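Side-chain contacts in methylated RNA-binding protein 1 (Saccharomyces cerevisiae S288c, PDB 4RCM), which recognises N6-methyladenosine in RNA through its YTH domain, the part described here, and lowers the stability of PHO4 mRNA by binding its 3'-UTR: residues G36-T41 with L63-N68; K27-S32 with V104-V109; L87-S90 with D94-K97; C74-M79 with N149-Q154; N15-V20 with S49-K54. One frame throughout, in Å; residues are numbered along the deposited sequence. Where two conformers were deposited one is given.

Interaction 1 (G36-T41 with L63-N68); sequences GIWSST and LFFSIN. With nucleotides of chain C.
Trp38 and Phe65 form a T-shaped aromatic pair. The edge of the phenylalanine meets the six-membered ring of the indole, with the planes at 85° and the centroids 4.9 Å apart. CE2 of Phe65 stands over the centre of that ring, 3.7 Å from Trp38 CE3. With CG anti to the backbone N (chi1 -171°), the indole extends from the edge strand 37-38 so that it lies between Phe65 and the bound nucleotide.

On its opposite face Trp38 carries the methylated adenine of chain C: N6 of the base is 3.4 Å from Trp38 CZ2, offset toward the rim of the ring system. Trp92, which by similarity also binds the methyladenosine, meets Trp38 edge-to-face.

The polar contact comes from the next residue. Base N6 donates its N-H to Ser39 O at 2.6 Å, with an N-H...O angle of 160°. With an alanine here instead of Trp38, the adenine would probably lose the indole face it lies against, and the edge of Phe65 the surface it abuts. A broad aromatic plane therefore suits position 38, where an apolar surface can receive the base, while a backbone carbonyl takes the one N-H that methylation leaves on N6.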
# COMPACT_ATOMS: atom_id res chain seq x y z
N GLY A 36 -12.23 0.98 -4.23
CA GLY A 36 -11.19 0.53 -5.09
C GLY A 36 -10.41 1.66 -5.75
O GLY A 36 -9.93 1.49 -6.88
N ILE A 37 -10.27 2.80 -5.06
CA ILE A 37 -9.38 3.84 -5.50
C ILE A 37 -8.48 4.37 -4.38
O ILE A 37 -8.69 4.08 -3.20
CB ILE A 37 -10.13 4.99 -6.11
CG1 ILE A 37 -11.02 5.70 -5.07
CG2 ILE A 37 -11.00 4.48 -7.22
CD1 ILE A 37 -11.62 7.01 -5.61
N TRP A 38 -7.46 5.12 -4.80
CA TRP A 38 -6.62 5.88 -3.91
C TRP A 38 -6.16 7.14 -4.60
O TRP A 38 -6.13 7.22 -5.85
CB TRP A 38 -5.41 5.05 -3.41
CG TRP A 38 -4.65 5.76 -2.31
CD1 TRP A 38 -3.43 6.35 -2.41
CD2 TRP A 38 -5.13 6.03 -0.98
NE1 TRP A 38 -3.07 6.89 -1.20
CE2 TRP A 38 -4.10 6.73 -0.30
CE3 TRP A 38 -6.30 5.70 -0.27
CZ2 TRP A 38 -4.20 7.12 1.04
CZ3 TRP A 38 -6.41 6.11 1.09
CH2 TRP A 38 -5.34 6.79 1.72
N SER A 39 -5.90 8.15 -3.78
CA SER A 39 -5.30 9.43 -4.23
C SER A 39 -4.20 9.76 -3.24
O SER A 39 -4.43 9.70 -2.00
CB SER A 39 -6.31 10.60 -4.21
OG SER A 39 -7.22 10.60 -5.30
N SER A 40 -3.02 10.07 -3.75
CA SER A 40 -1.92 10.64 -2.91
C SER A 40 -1.99 12.14 -3.11
O SER A 40 -3.02 12.63 -3.54
CB SER A 40 -0.53 10.11 -3.33
OG SER A 40 0.50 10.38 -2.32
N THR A 41 -0.91 12.86 -2.78
CA THR A 41 -0.79 14.29 -3.05
C THR A 41 -0.50 14.41 -4.51
O THR A 41 -0.28 13.39 -5.17
CB THR A 41 0.36 14.91 -2.19
OG1 THR A 41 1.54 14.11 -2.28
CG2 THR A 41 -0.04 14.94 -0.77
N LEU A 63 1.43 -1.42 -3.02
CA LEU A 63 1.36 -0.35 -2.01
C LEU A 63 1.16 -0.94 -0.67
O LEU A 63 0.14 -1.58 -0.47
CB LEU A 63 0.18 0.50 -2.27
CG LEU A 63 0.19 1.00 -3.74
CD1 LEU A 63 -1.03 1.83 -3.96
CD2 LEU A 63 1.41 1.82 -3.99
N PHE A 64 2.11 -0.73 0.22
CA PHE A 64 1.92 -1.13 1.62
C PHE A 64 1.18 0.03 2.34
O PHE A 64 1.76 1.09 2.60
CB PHE A 64 3.25 -1.38 2.31
CG PHE A 64 4.06 -2.50 1.71
CD1 PHE A 64 3.66 -3.82 1.84
CD2 PHE A 64 5.26 -2.24 1.05
CE1 PHE A 64 4.44 -4.86 1.33
CE2 PHE A 64 6.02 -3.29 0.52
CZ PHE A 64 5.60 -4.59 0.67
N PHE A 65 -0.08 -0.17 2.63
CA PHE A 65 -0.85 0.81 3.41
C PHE A 65 -0.56 0.88 4.91
O PHE A 65 -0.72 -0.09 5.66
CB PHE A 65 -2.30 0.59 3.19
CG PHE A 65 -2.80 1.26 1.96
CD1 PHE A 65 -2.63 0.69 0.71
CD2 PHE A 65 -3.46 2.46 2.07
CE1 PHE A 65 -3.13 1.34 -0.44
CE2 PHE A 65 -3.97 3.09 0.95
CZ PHE A 65 -3.77 2.55 -0.30
N SER A 66 -0.25 2.08 5.35
CA SER A 66 0.03 2.30 6.74
C SER A 66 -0.72 3.56 7.22
O SER A 66 -0.96 4.49 6.44
CB SER A 66 1.54 2.50 6.86
OG SER A 66 1.95 2.45 8.20
N ILE A 67 -1.10 3.60 8.50
CA ILE A 67 -1.74 4.80 9.11
C ILE A 67 -0.72 5.54 10.00
O ILE A 67 -0.13 4.95 10.97
CB ILE A 67 -3.01 4.41 9.94
CG1 ILE A 67 -4.03 3.72 8.99
CG2 ILE A 67 -3.65 5.63 10.59
CD1 ILE A 67 -4.95 2.77 9.74
N ASN A 68 -0.53 6.82 9.71
CA ASN A 68 0.36 7.66 10.50
C ASN A 68 -0.01 7.66 11.99
O ASN A 68 -1.19 7.45 12.37
CB ASN A 68 0.41 9.10 9.96
CG ASN A 68 1.69 9.82 10.36
OD1 ASN A 68 2.78 9.26 10.26
ND2 ASN A 68 1.56 11.07 10.82
C2 6MZ C 3 -5.24 10.66 3.91
C4 6MZ C 3 -3.08 11.01 3.03
C5 6MZ C 3 -3.57 10.70 1.67
N9 6MZ C 3 -1.76 11.26 2.89
N3 6MZ C 3 -3.95 10.97 4.10
N1 6MZ C 3 -5.76 10.37 2.70
C6 6MZ C 3 -5.02 10.37 1.57
N6 6MZ C 3 -5.56 10.12 0.35
C9 6MZ C 3 -6.98 10.00 0.13
N7 6MZ C 3 -2.52 10.82 0.81
C8 6MZ C 3 -1.43 11.17 1.57
O5' 6MZ C 3 1.91 15.44 3.16
C5' 6MZ C 3 0.64 14.75 3.00
C4' 6MZ C 3 0.47 13.66 4.06
O4' 6MZ C 3 -0.88 13.14 4.03
C1' 6MZ C 3 -0.89 11.69 4.06
C2' 6MZ C 3 0.59 11.29 4.16
O2' 6MZ C 3 1.00 11.03 5.53
C3' 6MZ C 3 1.44 12.48 3.89
O3' 6MZ C 3 2.51 12.40 4.88

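Interaction 2 (K27-S32 with V104-V109); sequences KHVKRS and VRWVIV. With nucleotides of chain C.
Ser32 points its OG at the indole of Trp106 because OG lies anti to the backbone N (chi1 -176°), while Trp106 CG sits anti to its own carbonyl carbon and carries the ring toward helix 26-35. Trp106 NE1 then donates to Ser32 OG at 3.1 Å. The bond is nearly straight, with an N-H...O angle of 164°, and the oxygen lies in the indole plane, where the N-H points. Ser32 OG is also hydrogen-bonded to Ile37 O, so this buried hydroxyl links the helix, the tryptophan and the edge strand 37-38. A serine suits the site because it is small enough to fit between them and can serve both partners.

The contact belongs to the YTH domain, in which helix 26-35 packs on the mixed sheet; residues 27-32 run at 100° to residues 104-109. Val29 adds the apolar half: its CG1 reaches Trp106 CH2 at 3.5 Å, the two side chains crossing at about a right angle. CG2 of Val104 packs 3.7 Å from Ser32 OG.

From the same helix His28 reaches the modified base. His28 ND1 donates to N1 of the methyladenosine of chain C at 2.8 Å, with the adenine at the edge of the imidazole ring. A weak hydrogen bond also joins His28 NE2 to Glu93 N, and the ring meets that of Trp92.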
# COMPACT_ATOMS: atom_id res chain seq x y z
N LYS A 27 -10.47 5.66 8.47
CA LYS A 27 -11.54 6.04 7.55
C LYS A 27 -11.15 5.94 6.07
O LYS A 27 -11.78 5.19 5.35
CB LYS A 27 -12.03 7.50 7.83
N HIS A 28 -10.14 6.70 5.63
CA HIS A 28 -9.72 6.70 4.24
C HIS A 28 -9.22 5.33 3.74
O HIS A 28 -9.44 5.03 2.61
CB HIS A 28 -8.64 7.76 3.93
CG HIS A 28 -9.19 9.13 3.80
ND1 HIS A 28 -8.51 10.15 3.15
CD2 HIS A 28 -10.38 9.65 4.17
CE1 HIS A 28 -9.24 11.24 3.16
NE2 HIS A 28 -10.38 10.97 3.78
N VAL A 29 -8.55 4.53 4.59
CA VAL A 29 -8.18 3.18 4.16
C VAL A 29 -9.44 2.31 3.83
O VAL A 29 -9.49 1.58 2.79
CB VAL A 29 -7.39 2.45 5.27
CG1 VAL A 29 -7.17 1.00 4.87
CG2 VAL A 29 -6.06 3.14 5.54
N LYS A 30 -10.40 2.32 4.74
CA LYS A 30 -11.64 1.58 4.54
C LYS A 30 -12.36 1.98 3.27
O LYS A 30 -12.81 1.10 2.49
CB LYS A 30 -12.55 1.77 5.71
CG LYS A 30 -12.10 1.06 6.95
CD LYS A 30 -12.99 1.44 8.11
CE LYS A 30 -12.47 0.93 9.45
NZ LYS A 30 -13.30 -0.10 10.10
N ARG A 31 -12.46 3.28 3.05
CA ARG A 31 -13.06 3.81 1.86
C ARG A 31 -12.35 3.43 0.61
O ARG A 31 -13.00 3.25 -0.41
CB ARG A 31 -13.17 5.32 1.92
CG ARG A 31 -14.25 5.75 2.88
CD ARG A 31 -14.59 7.21 2.69
NE ARG A 31 -15.42 7.68 3.80
CZ ARG A 31 -15.62 8.96 4.10
NH1 ARG A 31 -16.37 9.27 5.14
NH2 ARG A 31 -15.07 9.94 3.37
N SER A 32 -11.02 3.35 0.66
CA SER A 32 -10.22 2.81 -0.43
C SER A 32 -10.57 1.36 -0.68
O SER A 32 -10.69 0.91 -1.80
CB SER A 32 -8.71 2.91 -0.12
OG SER A 32 -7.88 2.47 -1.22
N VAL A 104 -7.14 0.85 -7.44
CA VAL A 104 -6.38 -0.10 -6.66
C VAL A 104 -7.22 -1.34 -6.41
O VAL A 104 -8.44 -1.24 -6.39
CB VAL A 104 -5.86 0.46 -5.29
CG1 VAL A 104 -5.02 1.70 -5.56
CG2 VAL A 104 -7.01 0.75 -4.33
N ARG A 105 -6.56 -2.47 -6.24
CA ARG A 105 -7.23 -3.67 -5.77
C ARG A 105 -6.53 -4.23 -4.52
O ARG A 105 -5.35 -4.55 -4.53
CB ARG A 105 -7.29 -4.72 -6.88
CG ARG A 105 -7.98 -4.25 -8.18
CD ARG A 105 -9.55 -4.31 -8.15
NE ARG A 105 -10.26 -3.76 -9.36
CZ ARG A 105 -10.63 -2.47 -9.56
NH1 ARG A 105 -10.36 -1.48 -8.66
NH2 ARG A 105 -11.29 -2.15 -10.68
N TRP A 106 -7.26 -4.33 -3.45
CA TRP A 106 -6.69 -4.71 -2.16
C TRP A 106 -6.48 -6.21 -2.26
O TRP A 106 -7.45 -6.95 -2.37
CB TRP A 106 -7.65 -4.30 -1.04
CG TRP A 106 -7.49 -2.85 -0.67
CD1 TRP A 106 -7.88 -1.76 -1.40
CD2 TRP A 106 -6.74 -2.34 0.43
NE1 TRP A 106 -7.49 -0.61 -0.77
CE2 TRP A 106 -6.79 -0.95 0.36
CE3 TRP A 106 -6.05 -2.93 1.48
CZ2 TRP A 106 -6.18 -0.13 1.31
CZ3 TRP A 106 -5.46 -2.11 2.42
CH2 TRP A 106 -5.52 -0.73 2.32
N VAL A 107 -5.23 -6.63 -2.36
CA VAL A 107 -4.89 -8.07 -2.48
C VAL A 107 -4.82 -8.74 -1.10
O VAL A 107 -5.23 -9.89 -0.95
CB VAL A 107 -3.59 -8.33 -3.29
CG1 VAL A 107 -3.76 -7.94 -4.75
CG2 VAL A 107 -2.39 -7.57 -2.72
N ILE A 108 -4.33 -8.00 -0.10
CA ILE A 108 -4.21 -8.51 1.29
C ILE A 108 -4.77 -7.54 2.33
O ILE A 108 -4.45 -6.37 2.34
CB ILE A 108 -2.74 -8.83 1.67
CG1 ILE A 108 -2.19 -9.95 0.81
CG2 ILE A 108 -2.62 -9.23 3.18
CD1 ILE A 108 -0.67 -9.98 0.76
N VAL A 109 -5.56 -8.06 3.29
CA VAL A 109 -6.16 -7.19 4.30
C VAL A 109 -5.99 -7.91 5.62
O VAL A 109 -6.62 -8.93 5.82
CB VAL A 109 -7.66 -6.95 4.06
CG1 VAL A 109 -8.26 -6.12 5.18
CG2 VAL A 109 -7.87 -6.27 2.72
C2 6MZ C 3 -5.24 10.66 3.91
C4 6MZ C 3 -3.08 11.01 3.03
C5 6MZ C 3 -3.57 10.70 1.67
N9 6MZ C 3 -1.76 11.26 2.89
N3 6MZ C 3 -3.95 10.97 4.10
N1 6MZ C 3 -5.76 10.37 2.70
C6 6MZ C 3 -5.02 10.37 1.57
N6 6MZ C 3 -5.56 10.12 0.35
C9 6MZ C 3 -6.98 10.00 0.13
N7 6MZ C 3 -2.52 10.82 0.81
C8 6MZ C 3 -1.43 11.17 1.57
O5' 6MZ C 3 1.91 15.44 3.16
C5' 6MZ C 3 0.64 14.75 3.00
C4' 6MZ C 3 0.47 13.66 4.06
O4' 6MZ C 3 -0.88 13.14 4.03
C1' 6MZ C 3 -0.89 11.69 4.06
C2' 6MZ C 3 0.59 11.29 4.16
O2' 6MZ C 3 1.00 11.03 5.53
C3' 6MZ C 3 1.44 12.48 3.89
O3' 6MZ C 3 2.51 12.40 4.88

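Interaction 3 (L87-S90 with D94-K97); sequences LDTS and DEQK
The loop between strands 72-79 and 102-112 carries Trp92, a residue that by similarity binds the methylated adenosine, and Thr89 and Glu95 join the two arms of that loop around it. Thr89 OG1 donates to Glu95 OE2 at 2.7 Å, reaching the oxygen from above the carboxylate plane, 41° out of it. The hydroxyl is set between the backbone N and the carbonyl carbon of Thr89 (chi1 52°), and the extended chain of Glu95 spans the gap to it, crossing the threonine at about a right angle. CG of Glu95 passes 3.6 Å from Thr89 O.

A second carboxylate shapes the first arm. Asp88 OD1 accepts from Ser90 N at 3.1 Å, which makes an Asx turn, and from Ser90 OG at 2.7 Å, this one on the syn side. Two donors on one oxygen hold the aspartate against the 3-10 turn that begins at Thr89. Aspartate suits the place because its short chain reaches an amide only two residues on.

Thr89 also packs its side chain on Ser39 and Ala101. A valine at Thr89 would probably keep much of that packing but leave the carboxylate of Glu95 without its hydroxyl mate and freer to swing into solvent. The contact is thus a surface hydrogen bond between two short 3-10 segments of one loop, the first entered through an Asx turn, beside the methyladenosine pocket of the YTH domain.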
# COMPACT_ATOMS: atom_id res chain seq x y z
N LEU A 87 -12.73 9.71 -11.74
CA LEU A 87 -13.12 8.89 -10.56
C LEU A 87 -13.68 9.77 -9.44
O LEU A 87 -13.37 10.93 -9.38
CB LEU A 87 -11.93 8.06 -10.03
CG LEU A 87 -11.39 6.93 -10.93
CD1 LEU A 87 -10.00 6.50 -10.51
CD2 LEU A 87 -12.32 5.72 -10.94
N ASP A 88 -14.48 9.19 -8.53
CA ASP A 88 -15.17 9.95 -7.45
C ASP A 88 -14.26 10.27 -6.24
O ASP A 88 -14.29 9.59 -5.19
CB ASP A 88 -16.47 9.20 -6.99
CG ASP A 88 -17.28 9.97 -5.91
OD1 ASP A 88 -17.03 11.19 -5.75
OD2 ASP A 88 -18.17 9.35 -5.23
N THR A 89 -13.44 11.32 -6.40
CA THR A 89 -12.59 11.80 -5.30
C THR A 89 -13.37 12.49 -4.14
O THR A 89 -12.75 12.96 -3.17
CB THR A 89 -11.46 12.71 -5.84
OG1 THR A 89 -12.00 13.73 -6.66
CG2 THR A 89 -10.45 11.88 -6.70
N SER A 90 -14.71 12.48 -4.20
CA SER A 90 -15.53 13.11 -3.16
C SER A 90 -15.54 12.28 -1.88
O SER A 90 -15.86 12.80 -0.84
CB SER A 90 -16.99 13.35 -3.64
OG SER A 90 -17.82 12.20 -3.40
N ASP A 94 -11.59 16.59 2.99
CA ASP A 94 -10.59 17.60 2.57
C ASP A 94 -9.98 17.25 1.22
O ASP A 94 -8.77 17.26 1.05
CB ASP A 94 -9.49 17.76 3.62
N GLU A 95 -10.85 16.93 0.26
CA GLU A 95 -10.45 16.42 -1.07
C GLU A 95 -9.35 17.21 -1.81
O GLU A 95 -8.49 16.60 -2.44
CB GLU A 95 -11.71 16.28 -1.95
CG GLU A 95 -11.50 16.28 -3.46
CD GLU A 95 -12.80 16.35 -4.23
OE1 GLU A 95 -13.85 16.69 -3.63
OE2 GLU A 95 -12.78 16.06 -5.44
N GLN A 96 -9.38 18.54 -1.72
CA GLN A 96 -8.42 19.41 -2.46
C GLN A 96 -6.94 19.28 -2.00
O GLN A 96 -6.01 19.75 -2.69
CB GLN A 96 -8.85 20.89 -2.38
N LYS A 97 -6.73 18.65 -0.85
CA LYS A 97 -5.38 18.29 -0.36
C LYS A 97 -4.67 17.22 -1.24
O LYS A 97 -3.42 17.11 -1.23
CB LYS A 97 -5.48 17.71 1.07
CG LYS A 97 -6.03 18.65 2.12
CD LYS A 97 -6.09 17.96 3.47

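Interaction 4 (C74-M79 with N149-Q154); sequences CGVAEM and NLFKTQ
Gly75 and Val76 are the two residues of strand 72-79 that meet Phe151, near the end of helix 141-151. At Gly75 the backbone itself is the surface: CA lies 3.9 Å from Phe151 CE1. Glycine suits the position for a local reason, since at these backbone angles a CB would be jammed against the carbonyl oxygen of Cys74.

Val76 comes next and turns its side chain toward the helix. CG2 lies anti to the carbonyl carbon, which sets this methyl over the centre of the Phe151 ring, 4.0 Å from the centroid and 11° off the ring normal. This is a CH-pi contact over the face, and a beta-branched valine suits it because its methyl is held in place close to the strand.

Phe151 also touches Ile112 of strand 102-112, and Val76 packs on Phe62 of strand 61-67. The end of helix 141-151 thus rests on the mixed sheet where strand 72-79 runs between its two antiparallel neighbours, 102-112 and 61-67.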
# COMPACT_ATOMS: atom_id res chain seq x y z
N CYS A 74 -1.78 -2.00 7.58
CA CYS A 74 -3.05 -2.74 7.53
C CYS A 74 -3.45 -3.52 6.21
O CYS A 74 -4.51 -4.14 6.15
CB CYS A 74 -4.18 -1.88 8.02
SG CYS A 74 -4.23 -0.24 7.39
N GLY A 75 -2.59 -3.52 5.20
CA GLY A 75 -2.75 -4.45 4.09
C GLY A 75 -2.02 -3.96 2.86
O GLY A 75 -1.25 -3.03 2.94
N VAL A 76 -2.23 -4.68 1.77
CA VAL A 76 -1.45 -4.43 0.52
C VAL A 76 -2.41 -4.26 -0.63
O VAL A 76 -3.29 -5.05 -0.81
CB VAL A 76 -0.48 -5.58 0.27
CG1 VAL A 76 0.49 -5.22 -0.84
CG2 VAL A 76 0.31 -5.95 1.56
N ALA A 77 -2.21 -3.25 -1.46
CA ALA A 77 -3.04 -3.09 -2.63
C ALA A 77 -2.13 -2.96 -3.83
O ALA A 77 -0.94 -2.53 -3.72
CB ALA A 77 -3.89 -1.83 -2.53
N GLU A 78 -2.68 -3.38 -4.96
CA GLU A 78 -1.96 -3.26 -6.22
C GLU A 78 -2.55 -2.08 -6.89
O GLU A 78 -3.78 -1.95 -6.87
CB GLU A 78 -2.18 -4.50 -7.08
CG GLU A 78 -1.30 -4.55 -8.33
CD GLU A 78 -1.51 -5.76 -9.24
OE1 GLU A 78 -2.32 -6.67 -8.94
OE2 GLU A 78 -0.90 -5.76 -10.32
N MET A 79 -1.69 -1.24 -7.50
CA MET A 79 -2.09 -0.15 -8.39
C MET A 79 -2.41 -0.73 -9.78
O MET A 79 -1.55 -1.36 -10.41
CB MET A 79 -0.94 0.91 -8.48
CG MET A 79 -1.20 2.06 -9.41
SD MET A 79 0.22 3.18 -9.37
CE MET A 79 -0.42 4.52 -10.40
N ASN A 149 5.67 -11.73 2.05
CA ASN A 149 5.64 -13.10 2.56
C ASN A 149 5.24 -13.17 4.02
O ASN A 149 4.57 -14.15 4.45
CB ASN A 149 6.98 -13.82 2.34
CG ASN A 149 7.21 -14.23 0.89
OD1 ASN A 149 6.25 -14.53 0.14
ND2 ASN A 149 8.46 -14.21 0.47
N LEU A 150 5.59 -12.13 4.77
CA LEU A 150 5.11 -12.02 6.15
C LEU A 150 3.60 -11.75 6.15
O LEU A 150 2.86 -12.33 6.93
CB LEU A 150 5.91 -10.93 6.90
CG LEU A 150 5.66 -10.65 8.36
CD1 LEU A 150 6.16 -11.80 9.26
CD2 LEU A 150 6.33 -9.33 8.78
N PHE A 151 3.15 -10.90 5.24
CA PHE A 151 1.71 -10.58 5.15
C PHE A 151 0.88 -11.84 4.79
O PHE A 151 -0.29 -11.95 5.21
CB PHE A 151 1.43 -9.43 4.15
CG PHE A 151 1.42 -8.04 4.76
CD1 PHE A 151 0.25 -7.51 5.35
CD2 PHE A 151 2.55 -7.23 4.72
CE1 PHE A 151 0.22 -6.22 5.91
CE2 PHE A 151 2.54 -5.95 5.29
CZ PHE A 151 1.36 -5.43 5.88
N LYS A 152 1.46 -12.74 3.97
CA LYS A 152 0.80 -13.98 3.51
C LYS A 152 0.76 -15.06 4.59
O LYS A 152 0.21 -16.14 4.37
CB LYS A 152 1.52 -14.57 2.25
CG LYS A 152 1.14 -13.92 0.94
CD LYS A 152 2.18 -14.12 -0.16
CE LYS A 152 1.71 -14.92 -1.36
NZ LYS A 152 2.80 -15.25 -2.34
N THR A 153 1.40 -14.85 5.73
CA THR A 153 1.44 -15.91 6.72
C THR A 153 0.08 -16.06 7.42
O THR A 153 -0.47 -15.08 7.94
CB THR A 153 2.51 -15.68 7.77
OG1 THR A 153 3.77 -15.52 7.12
CG2 THR A 153 2.58 -16.88 8.77
N GLN A 154 -0.44 -17.28 7.45
CA GLN A 154 -1.74 -17.56 8.04
C GLN A 154 -1.57 -17.70 9.55
O GLN A 154 -1.71 -18.79 10.07
CB GLN A 154 -2.34 -18.84 7.42
CG GLN A 154 -1.78 -20.15 7.97

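Interaction 5 (N15-V20 with S49-K54); sequences NSRFFV and SEAYKK
Ala51 lies under the guanidinium group of Arg17, its CB against one face of the flat group, 3.6 Å from Arg17 NH1 and offset toward the rim. The same methyl meets the ring of Phe19, with Phe19 CZ 3.8 Å from Ala51 CB. Alanine suits this point on helix 42-53, since its single methyl lets the helix come close to strand 17-23.

A water completes the polar side of the contact. It accepts from Arg17 NH1 at 3.1 Å, in the guanidinium plane, and donates to Ala51 O at 2.7 Å.

Further out, Arg17 NH2 forms a salt bridge with Glu138 of the outermost strand 138-139. The arginine chain bends at chi3 (75°), turning the guanidinium so that it lies flat over Ala51. Phe19 in turn packs on Val61 and Leu63 of strand 61-67.

Arg17 thus uses its group in two ways: the face packs on an apolar methyl, while its N-H groups serve the water and the carboxylate, so the charge is paired without giving up the packing against the helix.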
# COMPACT_ATOMS: atom_id res chain seq x y z
N ASN A 15 11.15 -6.74 -11.70
CA ASN A 15 10.94 -5.36 -12.11
C ASN A 15 9.67 -4.73 -11.55
O ASN A 15 9.38 -3.58 -11.84
CB ASN A 15 10.98 -5.24 -13.63
CG ASN A 15 12.32 -5.63 -14.23
OD1 ASN A 15 13.35 -5.33 -13.68
ND2 ASN A 15 12.30 -6.23 -15.41
N SER A 16 8.89 -5.48 -10.76
CA SER A 16 7.80 -4.89 -9.97
C SER A 16 8.34 -3.94 -8.91
O SER A 16 9.49 -4.05 -8.54
CB SER A 16 6.98 -5.96 -9.27
OG SER A 16 6.33 -6.76 -10.22
N ARG A 17 7.47 -3.03 -8.41
CA ARG A 17 7.88 -1.91 -7.57
C ARG A 17 6.97 -1.80 -6.36
O ARG A 17 5.81 -2.14 -6.46
CB ARG A 17 7.95 -0.64 -8.43
CG ARG A 17 9.16 -0.71 -9.36
CD ARG A 17 9.29 0.47 -10.29
NE ARG A 17 9.78 1.64 -9.58
CZ ARG A 17 10.01 2.82 -10.15
NH1 ARG A 17 9.81 2.98 -11.44
NH2 ARG A 17 10.45 3.84 -9.41
N PHE A 18 7.56 -1.43 -5.22
CA PHE A 18 6.87 -1.37 -3.92
C PHE A 18 7.01 0.01 -3.32
O PHE A 18 8.13 0.52 -3.20
CB PHE A 18 7.48 -2.36 -2.93
CG PHE A 18 7.37 -3.79 -3.34
CD1 PHE A 18 6.27 -4.53 -2.99
CD2 PHE A 18 8.39 -4.40 -4.07
CE1 PHE A 18 6.15 -5.83 -3.40
CE2 PHE A 18 8.28 -5.72 -4.46
CZ PHE A 18 7.16 -6.46 -4.10
N PHE A 19 5.89 0.58 -2.86
CA PHE A 19 5.89 1.87 -2.17
C PHE A 19 5.05 1.79 -0.93
O PHE A 19 4.07 1.05 -0.89
CB PHE A 19 5.28 2.95 -3.03
CG PHE A 19 5.97 3.13 -4.33
CD1 PHE A 19 5.59 2.39 -5.43
CD2 PHE A 19 7.00 4.04 -4.46
CE1 PHE A 19 6.23 2.52 -6.64
CE2 PHE A 19 7.63 4.20 -5.67
CZ PHE A 19 7.25 3.45 -6.76
N VAL A 20 5.42 2.59 0.06
CA VAL A 20 4.60 2.74 1.26
C VAL A 20 3.54 3.81 0.99
O VAL A 20 3.83 4.79 0.31
CB VAL A 20 5.43 3.12 2.51
CG1 VAL A 20 4.56 3.66 3.63
CG2 VAL A 20 6.18 1.90 3.00
N SER A 49 2.55 7.46 -10.55
CA SER A 49 2.19 7.45 -11.95
C SER A 49 3.40 7.20 -12.86
O SER A 49 3.32 6.47 -13.81
CB SER A 49 1.51 8.78 -12.31
OG SER A 49 1.33 8.94 -13.70
N GLU A 50 4.53 7.81 -12.55
CA GLU A 50 5.73 7.60 -13.37
C GLU A 50 6.20 6.16 -13.25
O GLU A 50 6.57 5.55 -14.21
CB GLU A 50 6.85 8.59 -12.98
CG GLU A 50 6.45 10.07 -13.08
N ALA A 51 6.17 5.60 -12.05
CA ALA A 51 6.46 4.19 -11.88
C ALA A 51 5.51 3.27 -12.67
O ALA A 51 5.96 2.29 -13.28
CB ALA A 51 6.42 3.82 -10.40
N TYR A 52 4.22 3.51 -12.57
CA TYR A 52 3.21 2.70 -13.26
C TYR A 52 3.38 2.71 -14.81
O TYR A 52 3.36 1.66 -15.49
CB TYR A 52 1.84 3.28 -12.95
CG TYR A 52 0.75 2.43 -13.48
CD1 TYR A 52 0.38 1.26 -12.82
CD2 TYR A 52 0.10 2.74 -14.65
CE1 TYR A 52 -0.63 0.46 -13.34
CE2 TYR A 52 -0.90 1.94 -15.16
CZ TYR A 52 -1.26 0.82 -14.51
OH TYR A 52 -2.27 0.04 -15.02
N LYS A 53 3.54 3.91 -15.33
CA LYS A 53 3.76 4.15 -16.75
C LYS A 53 4.88 3.32 -17.36
O LYS A 53 4.79 2.89 -18.48
CB LYS A 53 4.12 5.60 -16.97
CG LYS A 53 3.12 6.42 -17.75
CD LYS A 53 3.63 7.85 -17.93
N LYS A 54 5.96 3.16 -16.62
CA LYS A 54 7.18 2.56 -17.14
C LYS A 54 7.17 1.03 -16.96
O LYS A 54 8.10 0.35 -17.41
CB LYS A 54 8.40 3.16 -16.43
CG LYS A 54 8.60 4.66 -16.62
CD LYS A 54 8.86 5.04 -18.07
O HOH W 1 8.37 1.09 -13.36

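How the interactions relate
Interactions 1 and 2 lie 8 Å apart between centres and build two sides of the methyladenosine pocket: Trp38 and Ser39 O come from one, His28 from the other. They are joined directly, since Gly36 O probably accepts a hydrogen bond from Val104 N at 2.9 Å and Phe65 CG packs 3.4 Å from Trp106 CH2. Interaction 3, with its centre 13 Å from that of interaction 1, ties together two parts of the loop that carries Trp92, and its nearest atom is about 6 Å from the RNA. Interactions 4 and 5 fasten helices 141-151 and 42-53 to the sheet that interactions 1 and 2 share, their nearest atoms about 11 Å and 8 Å from the RNA.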